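Local coordinates for MUTM (fpg) protein (Thermus thermophilus, PDB 1EE8) that belongs to the MutM (Fpg) family, whose chain joins an N-terminal domain to a helix-two-turns-helix region and a zinc finger, at residues R172-P175 with F176-A179; T226-A229 with V230-R233; T255-P259 with T260-E264. All coordinates share one frame; numbering follows the deposited sequence.

Contact 1. Residues R172-P175 with F176-A179; sequences RLSP and FRPA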
ATOM      1  N   ARG A 172     -28.271  29.078  25.997  1.00 25.72           N
ATOM      2  CA  ARG A 172     -28.312  30.507  26.293  1.00 25.41           C
ATOM      3  C   ARG A 172     -27.012  31.017  26.914  1.00 26.23           C
ATOM      4  O   ARG A 172     -27.020  31.690  27.950  1.00 27.13           O
ATOM      5  CB  ARG A 172     -29.493  30.817  27.218  1.00 25.94           C
ATOM      6  CG  ARG A 172     -30.857  30.420  26.639  1.00 25.17           C
ATOM      7  CD  ARG A 172     -31.197  31.228  25.398  1.00 25.73           C
ATOM      8  NE  ARG A 172     -32.611  31.112  25.038  1.00 26.35           N
ATOM      9  CZ  ARG A 172     -33.158  30.078  24.407  1.00 25.72           C
ATOM     10  NH1 ARG A 172     -32.418  29.039  24.039  1.00 25.23           N
ATOM     11  NH2 ARG A 172     -34.465  30.076  24.162  1.00 26.69           N
ATOM     12  N   LEU A 173     -25.897  30.710  26.264  1.00 24.98           N
ATOM     13  CA  LEU A 173     -24.585  31.132  26.743  1.00 26.46           C
ATOM     14  C   LEU A 173     -23.817  31.898  25.677  1.00 27.05           C
ATOM     15  O   LEU A 173     -23.933  31.619  24.479  1.00 27.32           O
ATOM     16  CB  LEU A 173     -23.769  29.913  27.182  1.00 25.59           C
ATOM     17  CG  LEU A 173     -24.301  29.144  28.390  1.00 24.97           C
ATOM     18  CD1 LEU A 173     -23.452  27.893  28.626  1.00 24.82           C
ATOM     19  CD2 LEU A 173     -24.280  30.052  29.612  1.00 24.97           C
ATOM     20  N   SER A 174     -23.028  32.871  26.114  1.00 27.37           N
ATOM     21  CA  SER A 174     -22.241  33.657  25.182  1.00 29.52           C
ATOM     22  C   SER A 174     -21.109  32.830  24.589  1.00 30.72           C
ATOM     23  O   SER A 174     -20.371  32.162  25.310  1.00 30.25           O
ATOM     24  CB  SER A 174     -21.644  34.873  25.871  1.00 28.68           C
ATOM     25  OG  SER A 174     -20.725  35.504  25.010  1.00 29.58           O
ATOM     26  N   PRO A 175     -20.960  32.867  23.259  1.00 31.79           N
ATOM     27  CA  PRO A 175     -19.900  32.112  22.593  1.00 33.45           C
ATOM     28  C   PRO A 175     -18.543  32.750  22.876  1.00 34.57           C
ATOM     29  O   PRO A 175     -17.506  32.087  22.831  1.00 35.40           O
ATOM     30  CB  PRO A 175     -20.259  32.239  21.112  1.00 32.10           C
ATOM     31  CG  PRO A 175     -21.725  32.577  21.115  1.00 31.70           C
ATOM     32  CD  PRO A 175     -21.845  33.505  22.273  1.00 31.69           C
ATOM     33  N   PHE A 176     -18.569  34.039  23.195  1.00 35.64           N
ATOM     34  CA  PHE A 176     -17.349  34.806  23.409  1.00 36.40           C
ATOM     35  C   PHE A 176     -16.783  34.949  24.817  1.00 36.89           C
ATOM     36  O   PHE A 176     -15.646  35.399  24.979  1.00 38.17           O
ATOM     37  CB  PHE A 176     -17.544  36.188  22.786  1.00 36.40           C
ATOM     38  CG  PHE A 176     -18.273  36.149  21.475  1.00 36.96           C
ATOM     39  CD1 PHE A 176     -19.628  36.466  21.405  1.00 36.36           C
ATOM     40  CD2 PHE A 176     -17.622  35.732  20.318  1.00 36.47           C
ATOM     41  CE1 PHE A 176     -20.324  36.365  20.207  1.00 36.79           C
ATOM     42  CE2 PHE A 176     -18.313  35.628  19.114  1.00 37.03           C
ATOM     43  CZ  PHE A 176     -19.665  35.945  19.058  1.00 36.19           C
ATOM     44  N   ARG A 177     -17.544  34.566  25.834  1.00 37.36           N
ATOM     45  CA  ARG A 177     -17.054  34.687  27.200  1.00 37.57           C
ATOM     46  C   ARG A 177     -15.985  33.638  27.490  1.00 38.03           C
ATOM     47  O   ARG A 177     -15.971  32.567  26.881  1.00 37.78           O
ATOM     48  CB  ARG A 177     -18.205  34.532  28.198  1.00 37.32           C
ATOM     49  CG  ARG A 177     -18.856  33.163  28.183  1.00 37.01           C
ATOM     50  CD  ARG A 177     -20.074  33.113  29.087  1.00 36.91           C
ATOM     51  NE  ARG A 177     -19.724  33.082  30.504  1.00 36.85           N
ATOM     52  CZ  ARG A 177     -20.607  32.917  31.484  1.00 36.36           C
ATOM     53  NH1 ARG A 177     -20.202  32.895  32.745  1.00 35.62           N
ATOM     54  NH2 ARG A 177     -21.900  32.779  31.205  1.00 35.41           N
ATOM     55  N   PRO A 178     -15.063  33.942  28.419  1.00 37.82           N
ATOM     56  CA  PRO A 178     -14.004  32.988  28.763  1.00 38.26           C
ATOM     57  C   PRO A 178     -14.633  31.666  29.185  1.00 38.07           C
ATOM     58  O   PRO A 178     -15.616  31.654  29.923  1.00 38.45           O
ATOM     59  CB  PRO A 178     -13.281  33.682  29.917  1.00 37.89           C
ATOM     60  CG  PRO A 178     -13.425  35.144  29.563  1.00 37.45           C
ATOM     61  CD  PRO A 178     -14.880  35.219  29.135  1.00 37.96           C
ATOM     62  N   ALA A 179     -14.074  30.558  28.713  1.00 37.93           N
ATOM     63  CA  ALA A 179     -14.605  29.241  29.047  1.00 38.26           C
ATOM     64  C   ALA A 179     -14.652  28.996  30.550  1.00 38.85           C
ATOM     65  O   ALA A 179     -15.594  28.386  31.062  1.00 39.70           O
ATOM     66  CB  ALA A 179     -13.775  28.160  28.375  1.00 37.24           C
TER
HETATM   67  O   HOH W   1     -23.037  34.267  28.752  1.00 27.03           O
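Phe176 N donates to Ser174 OG at 3.2 Å, the defining bond of an ST turn, and its N-H...O angle of 138° is well short of straight. Arg177 N approaches the same oxygen, but only weakly, at 3.4 Å. The hydroxyl reaches both amides because OG stands anti to its own backbone N (chi1 171°), swung to the carbonyl side and so toward the chain that follows. A single ordered water adds a second link: it accepts from Ser174 N at 3.0 Å and from Arg177 NH2 at 3.1 Å, tying the start of the turn to the guanidinium end of the arginine. That side chain first runs past the serine, with its CG 3.4 Å from Ser174 O, and then bends at chi3, which brings NH2 within 4.0 Å of Leu173 CD2, the two side chains crossing at a slant. Its strongest polar partners lie further along the chain, for NE bonds to Ser181 OG and NH1 forms a salt bridge with Glu186 of helix 184-203. Packing takes over on the Phe176 side. Pro175 covers one face of the aromatic ring, with its CB 4.1 Å from the Phe176 ring centroid and 5° off the ring normal, a CH-pi contact. The same ring meets Phe257 edge-to-face and takes a cation-pi contact from Arg248, while Leu173 packs on Leu190 of helix 184-203. The turn illustrates how a loop without regular structure, here the one leaving the Schellman motif at Arg172, can be shaped by short-range side-chain chemistry. One hydroxyl of a buried serine takes the Phe176 amide and, weakly, that of Arg177, while the arginine shares a water with the serine amide and joins the loop to helix 184-203 through its charge.

Contact 2. Residues T226-A229 with V230-R233; sequences TRHA and VYGR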
ATOM      1  N   THR A 226     -33.878  23.072   9.600  1.00 32.05           N
ATOM      2  CA  THR A 226     -35.179  23.648   9.933  1.00 33.15           C
ATOM      3  C   THR A 226     -35.253  23.914  11.432  1.00 33.94           C
ATOM      4  O   THR A 226     -36.087  24.695  11.895  1.00 35.37           O
ATOM      5  CB  THR A 226     -36.346  22.711   9.530  1.00 33.03           C
ATOM      6  OG1 THR A 226     -36.292  21.507  10.305  1.00 34.59           O
ATOM      7  CG2 THR A 226     -36.255  22.354   8.046  1.00 33.58           C
ATOM      8  N   ARG A 227     -34.370  23.263  12.185  1.00 33.04           N
ATOM      9  CA  ARG A 227     -34.316  23.430  13.634  1.00 32.73           C
ATOM     10  C   ARG A 227     -33.272  24.480  14.020  1.00 31.89           C
ATOM     11  O   ARG A 227     -33.136  24.818  15.197  1.00 32.23           O
ATOM     12  CB  ARG A 227     -33.956  22.103  14.316  1.00 34.81           C
ATOM     13  CG  ARG A 227     -34.920  20.942  14.068  1.00 36.64           C
ATOM     14  CD  ARG A 227     -36.258  21.151  14.753  1.00 39.19           C
ATOM     15  NE  ARG A 227     -36.996  19.898  14.908  1.00 40.89           N
ATOM     16  CZ  ARG A 227     -36.619  18.899  15.703  1.00 42.16           C
ATOM     17  NH1 ARG A 227     -35.510  18.999  16.424  1.00 42.65           N
ATOM     18  NH2 ARG A 227     -37.348  17.791  15.778  1.00 42.34           N
ATOM     19  N   HIS A 228     -32.524  24.985  13.040  1.00 29.36           N
ATOM     20  CA  HIS A 228     -31.505  25.992  13.325  1.00 28.22           C
ATOM     21  C   HIS A 228     -32.109  27.256  13.917  1.00 28.02           C
ATOM     22  O   HIS A 228     -33.062  27.818  13.375  1.00 27.55           O
ATOM     23  CB  HIS A 228     -30.726  26.360  12.062  1.00 28.17           C
ATOM     24  CG  HIS A 228     -29.808  25.278  11.584  1.00 27.63           C
ATOM     25  ND1 HIS A 228     -28.954  25.447  10.517  1.00 28.27           N
ATOM     26  CD2 HIS A 228     -29.627  24.008  12.015  1.00 27.43           C
ATOM     27  CE1 HIS A 228     -28.286  24.325  10.310  1.00 29.60           C
ATOM     28  NE2 HIS A 228     -28.676  23.436  11.206  1.00 27.12           N
ATOM     29  N   ALA A 229     -31.535  27.702  15.030  1.00 25.87           N
ATOM     30  CA  ALA A 229     -32.010  28.892  15.710  1.00 25.07           C
ATOM     31  C   ALA A 229     -31.192  30.116  15.330  1.00 24.61           C
ATOM     32  O   ALA A 229     -31.741  31.200  15.145  1.00 24.34           O
ATOM     33  CB  ALA A 229     -31.955  28.686  17.220  1.00 24.90           C
ATOM     34  N   VAL A 230     -29.879  29.940  15.205  1.00 23.61           N
ATOM     35  CA  VAL A 230     -29.010  31.061  14.882  1.00 22.83           C
ATOM     36  C   VAL A 230     -28.027  30.833  13.738  1.00 23.75           C
ATOM     37  O   VAL A 230     -27.676  31.777  13.029  1.00 24.19           O
ATOM     38  CB  VAL A 230     -28.212  31.503  16.132  1.00 22.70           C
ATOM     39  CG1 VAL A 230     -29.175  31.918  17.248  1.00 21.72           C
ATOM     40  CG2 VAL A 230     -27.304  30.371  16.602  1.00 22.03           C
ATOM     41  N   TYR A 231     -27.565  29.600  13.551  1.00 23.28           N
ATOM     42  CA  TYR A 231     -26.618  29.354  12.474  1.00 24.27           C
ATOM     43  C   TYR A 231     -27.195  29.671  11.098  1.00 25.14           C
ATOM     44  O   TYR A 231     -28.296  29.239  10.754  1.00 23.68           O
ATOM     45  CB  TYR A 231     -26.118  27.908  12.457  1.00 23.44           C
ATOM     46  CG  TYR A 231     -24.991  27.769  11.461  1.00 24.14           C
ATOM     47  CD1 TYR A 231     -23.685  28.110  11.811  1.00 24.05           C
ATOM     48  CD2 TYR A 231     -25.252  27.437  10.128  1.00 24.22           C
ATOM     49  CE1 TYR A 231     -22.665  28.134  10.860  1.00 25.00           C
ATOM     50  CE2 TYR A 231     -24.245  27.464   9.169  1.00 25.42           C
ATOM     51  CZ  TYR A 231     -22.954  27.816   9.541  1.00 25.72           C
ATOM     52  OH  TYR A 231     -21.964  27.864   8.588  1.00 27.59           O
ATOM     53  N   GLY A 232     -26.428  30.416  10.309  1.00 26.91           N
ATOM     54  CA  GLY A 232     -26.873  30.783   8.976  1.00 29.61           C
ATOM     55  C   GLY A 232     -28.096  31.687   8.947  1.00 31.62           C
ATOM     56  O   GLY A 232     -28.691  31.887   7.883  1.00 32.87           O
ATOM     57  N   ARG A 233     -28.478  32.242  10.099  1.00 31.81           N
ATOM     58  CA  ARG A 233     -29.646  33.115  10.156  1.00 32.63           C
ATOM     59  C   ARG A 233     -29.324  34.559  10.532  1.00 32.79           C
ATOM     60  O   ARG A 233     -30.164  35.250  11.111  1.00 32.66           O
ATOM     61  CB  ARG A 233     -30.681  32.547  11.135  1.00 32.92           C
ATOM     62  CG  ARG A 233     -31.126  31.137  10.793  1.00 33.86           C
ATOM     63  CD  ARG A 233     -32.304  30.689  11.641  1.00 35.37           C
ATOM     64  NE  ARG A 233     -33.489  31.509  11.403  1.00 36.71           N
ATOM     65  CZ  ARG A 233     -33.937  32.447  12.235  1.00 37.76           C
ATOM     66  NH1 ARG A 233     -33.301  32.693  13.375  1.00 36.64           N
ATOM     67  NH2 ARG A 233     -35.025  33.141  11.924  1.00 37.35           N
TER
HETATM   68  O   HOH W   2     -29.434  27.641   9.001  1.00 29.56           O
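Arg233 folds back over the carbonyl groups of His228 and Ala229, its CD lying 3.4 Å from His228 O. A bend at chi3 (63°) then turns the guanidinium toward the next carbonyl, where NH1 donates to Ala229 O at 2.8 Å. The N-H...O angle is 139°, and the donor stands 34° from the carbonyl plane, so a bond of ordinary length is bent and comes in tilted from that plane. NH1 also bonds to Pro237 O, linking two parts of the same loop region. On the His228 side the connection is indirect: a water lying in the plane of the imidazole, at its edge, is 2.7 Å from ND1 and donates to Tyr231 O at 2.6 Å. The far nitrogen, NE2, bonds to Ser207 OG, and ND1 also comes near the edge of the Tyr231 ring, 4.2 Å from CD2. The backbone between these side chains makes a type II beta turn closed by Arg233 N and Val230 O, with Gly232 at the position of positive phi. Glu166 of helix 161-170 accepts from the amides of Ala229, Val230 and Tyr231. In this worked case, then, carbonyls take donors from an arginine and a water while one carboxylate gathers successive N-H groups, and several backbone groups of an irregular, largely buried chain are met by side chains, a water and a turn bond.

Contact 3. Residues T255-P259 with T260-E264; sequences THFCP and TCQGE. With ZN (zinc ion), chain C.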
ATOM      1  N   THR A 255     -19.574  33.392  13.872  1.00 37.44           N
ATOM      2  CA  THR A 255     -20.247  32.787  15.014  1.00 34.36           C
ATOM      3  C   THR A 255     -21.611  33.449  15.135  1.00 32.78           C
ATOM      4  O   THR A 255     -21.702  34.662  15.355  1.00 33.33           O
ATOM      5  CB  THR A 255     -19.445  33.009  16.316  1.00 34.38           C
ATOM      6  OG1 THR A 255     -18.197  32.309  16.233  1.00 33.58           O
ATOM      7  CG2 THR A 255     -20.223  32.502  17.525  1.00 32.46           C
ATOM      8  N   HIS A 256     -22.670  32.658  14.971  1.00 30.09           N
ATOM      9  CA  HIS A 256     -24.034  33.175  15.057  1.00 28.88           C
ATOM     10  C   HIS A 256     -24.548  33.088  16.487  1.00 27.47           C
ATOM     11  O   HIS A 256     -24.293  32.106  17.184  1.00 24.83           O
ATOM     12  CB  HIS A 256     -24.971  32.393  14.137  1.00 29.44           C
ATOM     13  CG  HIS A 256     -24.556  32.397  12.699  1.00 29.70           C
ATOM     14  ND1 HIS A 256     -23.446  31.719  12.242  1.00 30.02           N
ATOM     15  CD2 HIS A 256     -25.106  32.991  11.613  1.00 30.55           C
ATOM     16  CE1 HIS A 256     -23.330  31.894  10.938  1.00 30.62           C
ATOM     17  NE2 HIS A 256     -24.325  32.663  10.531  1.00 31.28           N
ATOM     18  N   PHE A 257     -25.286  34.110  16.912  1.00 26.44           N
ATOM     19  CA  PHE A 257     -25.812  34.152  18.272  1.00 26.90           C
ATOM     20  C   PHE A 257     -26.805  35.297  18.448  1.00 27.10           C
ATOM     21  O   PHE A 257     -26.835  36.231  17.645  1.00 24.48           O
ATOM     22  CB  PHE A 257     -24.660  34.368  19.249  1.00 26.85           C
ATOM     23  CG  PHE A 257     -24.069  35.746  19.167  1.00 27.97           C
ATOM     24  CD1 PHE A 257     -24.373  36.709  20.125  1.00 27.67           C
ATOM     25  CD2 PHE A 257     -23.249  36.102  18.095  1.00 28.15           C
ATOM     26  CE1 PHE A 257     -23.868  38.010  20.017  1.00 28.56           C
ATOM     27  CE2 PHE A 257     -22.743  37.394  17.978  1.00 28.09           C
ATOM     28  CZ  PHE A 257     -23.054  38.351  18.941  1.00 27.45           C
ATOM     29  N   CYS A 258     -27.618  35.210  19.500  1.00 27.14           N
ATOM     30  CA  CYS A 258     -28.569  36.265  19.821  1.00 28.46           C
ATOM     31  C   CYS A 258     -27.932  36.997  20.987  1.00 30.12           C
ATOM     32  O   CYS A 258     -27.724  36.413  22.059  1.00 28.50           O
ATOM     33  CB  CYS A 258     -29.925  35.707  20.263  1.00 28.82           C
ATOM     34  SG  CYS A 258     -31.051  36.997  20.904  1.00 26.85           S
ATOM     35  N   PRO A 259     -27.593  38.280  20.792  1.00 31.24           N
ATOM     36  CA  PRO A 259     -26.967  39.064  21.860  1.00 32.60           C
ATOM     37  C   PRO A 259     -27.795  39.062  23.142  1.00 33.13           C
ATOM     38  O   PRO A 259     -27.277  38.791  24.229  1.00 33.34           O
ATOM     39  CB  PRO A 259     -26.848  40.454  21.241  1.00 32.19           C
ATOM     40  CG  PRO A 259     -26.681  40.150  19.769  1.00 32.33           C
ATOM     41  CD  PRO A 259     -27.724  39.081  19.561  1.00 31.76           C
ATOM     42  N   THR A 260     -29.084  39.353  23.016  1.00 33.38           N
ATOM     43  CA  THR A 260     -29.940  39.386  24.194  1.00 34.66           C
ATOM     44  C   THR A 260     -30.072  38.038  24.886  1.00 33.76           C
ATOM     45  O   THR A 260     -29.760  37.915  26.065  1.00 34.07           O
ATOM     46  CB  THR A 260     -31.350  39.897  23.862  1.00 35.32           C
ATOM     47  OG1 THR A 260     -31.262  41.214  23.308  1.00 36.47           O
ATOM     48  CG2 THR A 260     -32.200  39.952  25.131  1.00 35.85           C
ATOM     49  N   CYS A 261     -30.526  37.026  24.155  1.00 33.46           N
ATOM     50  CA  CYS A 261     -30.707  35.698  24.736  1.00 33.02           C
ATOM     51  C   CYS A 261     -29.438  34.994  25.201  1.00 33.47           C
ATOM     52  O   CYS A 261     -29.504  34.096  26.039  1.00 32.61           O
ATOM     53  CB  CYS A 261     -31.440  34.794  23.749  1.00 32.15           C
ATOM     54  SG  CYS A 261     -33.156  35.253  23.499  1.00 32.06           S
ATOM     55  N   GLN A 262     -28.287  35.392  24.671  1.00 33.73           N
ATOM     56  CA  GLN A 262     -27.041  34.741  25.053  1.00 35.63           C
ATOM     57  C   GLN A 262     -26.055  35.592  25.856  1.00 37.59           C
ATOM     58  O   GLN A 262     -24.840  35.413  25.768  1.00 37.59           O
ATOM     59  CB  GLN A 262     -26.376  34.158  23.802  1.00 33.91           C
ATOM     60  CG  GLN A 262     -27.170  32.990  23.222  1.00 31.08           C
ATOM     61  CD  GLN A 262     -26.603  32.457  21.920  1.00 30.74           C
ATOM     62  OE1 GLN A 262     -26.937  32.938  20.832  1.00 29.37           O
ATOM     63  NE2 GLN A 262     -25.735  31.456  22.026  1.00 28.76           N
ATOM     64  N   GLY A 263     -26.593  36.513  26.650  1.00 40.09           N
ATOM     65  CA  GLY A 263     -25.768  37.349  27.504  1.00 42.40           C
ATOM     66  C   GLY A 263     -24.731  38.246  26.861  1.00 44.21           C
ATOM     67  O   GLY A 263     -23.642  38.417  27.400  1.00 44.09           O
ATOM     68  N   GLU A 264     -25.068  38.825  25.715  1.00 46.53           N
ATOM     69  CA  GLU A 264     -24.165  39.728  25.017  1.00 49.11           C
ATOM     70  C   GLU A 264     -24.917  41.019  24.699  1.00 51.16           C
ATOM     71  O   GLU A 264     -25.657  41.532  25.538  1.00 51.59           O
ATOM     72  CB  GLU A 264     -23.655  39.082  23.724  1.00 49.07           C
ATOM     73  CG  GLU A 264     -22.635  37.961  23.925  1.00 48.48           C
ATOM     74  CD  GLU A 264     -21.366  38.427  24.633  1.00 48.64           C
ATOM     75  OE1 GLU A 264     -21.383  38.546  25.874  1.00 48.68           O
ATOM     76  OE2 GLU A 264     -20.352  38.683  23.947  1.00 48.46           O
TER
HETATM   77 ZN    ZN C 501     -33.158  36.091  21.376  1.00 43.46          ZN
HETATM   78  O   HOH W   3     -24.455  30.678  19.410  1.00 19.67           O
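Cys258 holds SG anti to its backbone N (chi1 172°), whereas Cys261 turns SG beside its own N (chi1 -69°), and these different rotations bring both sulfurs to one zinc ion. Each SG is 2.3 Å from the metal, and Cys238 and Cys241 complete the four-cysteine site. The first sulfur has a further task: Cys261 N points at Cys258 SG over 3.3 Å, in a nearly straight N-H...S bond of 166°. Such a bond would be expected to draw some negative charge from the thiolate. With the intervening Pro259 and Thr260, the arrangement resembles the zinc knuckles of Cys-Pro-X-Cys sequences. Gln262 grips Cys258 twice, through its backbone and its side chain. Its backbone N donates to Cys258 O at 2.9 Å, while its side chain, extended beyond CG, runs back so that OE1 accepts from Cys258 N at 2.7 Å, close against Phe257 CB. The amide NE2 is linked through a water to His256 O. A type I turn from Thr260 to Gly263 then lets Glu264 N reach Pro259 O, also at 2.7 Å, and the start of the glutamate side chain lies by the phenylalanine, with CB 3.9 Å from Phe257 CE1. The example illustrates how amides of a second shell can hold a metal ligand: Cys258 is bonded at its sulfur, N and O. In the fold, strand 254-257 delivers the chain to the zinc and pairs antiparallel with strand 246-249, where Phe257 bonds through its backbone to Glu246 and its side chain touches Arg248. The turn meets that strand again through Pro259 on Glu246, and helix 161-170 through Gln262, which packs on Leu168 and Phe169.

How the contacts relate
Contact 3 is the common neighbour of the other two, which do not touch each other: their nearest atoms are about 7 Å apart. Contact 1 lies about 9 Å from contact 3, centre to centre, and meets it where Gln262 NE2 comes 3.0 Å from Leu173 O, a weak hydrogen bond, and Glu264 OE1 3.2 Å from Ser174 OG, a probable one. Contact 2, its centre about 13 Å from that of contact 3, packs against His256, whose CB sits by Val230 O and whose ring meets that of Tyr231. Zinc is bound in contact 3; the side chain of Val230 lies about 7 Å from the zinc ion, and the side chain of Pro175 is about 12 Å from the zinc ion.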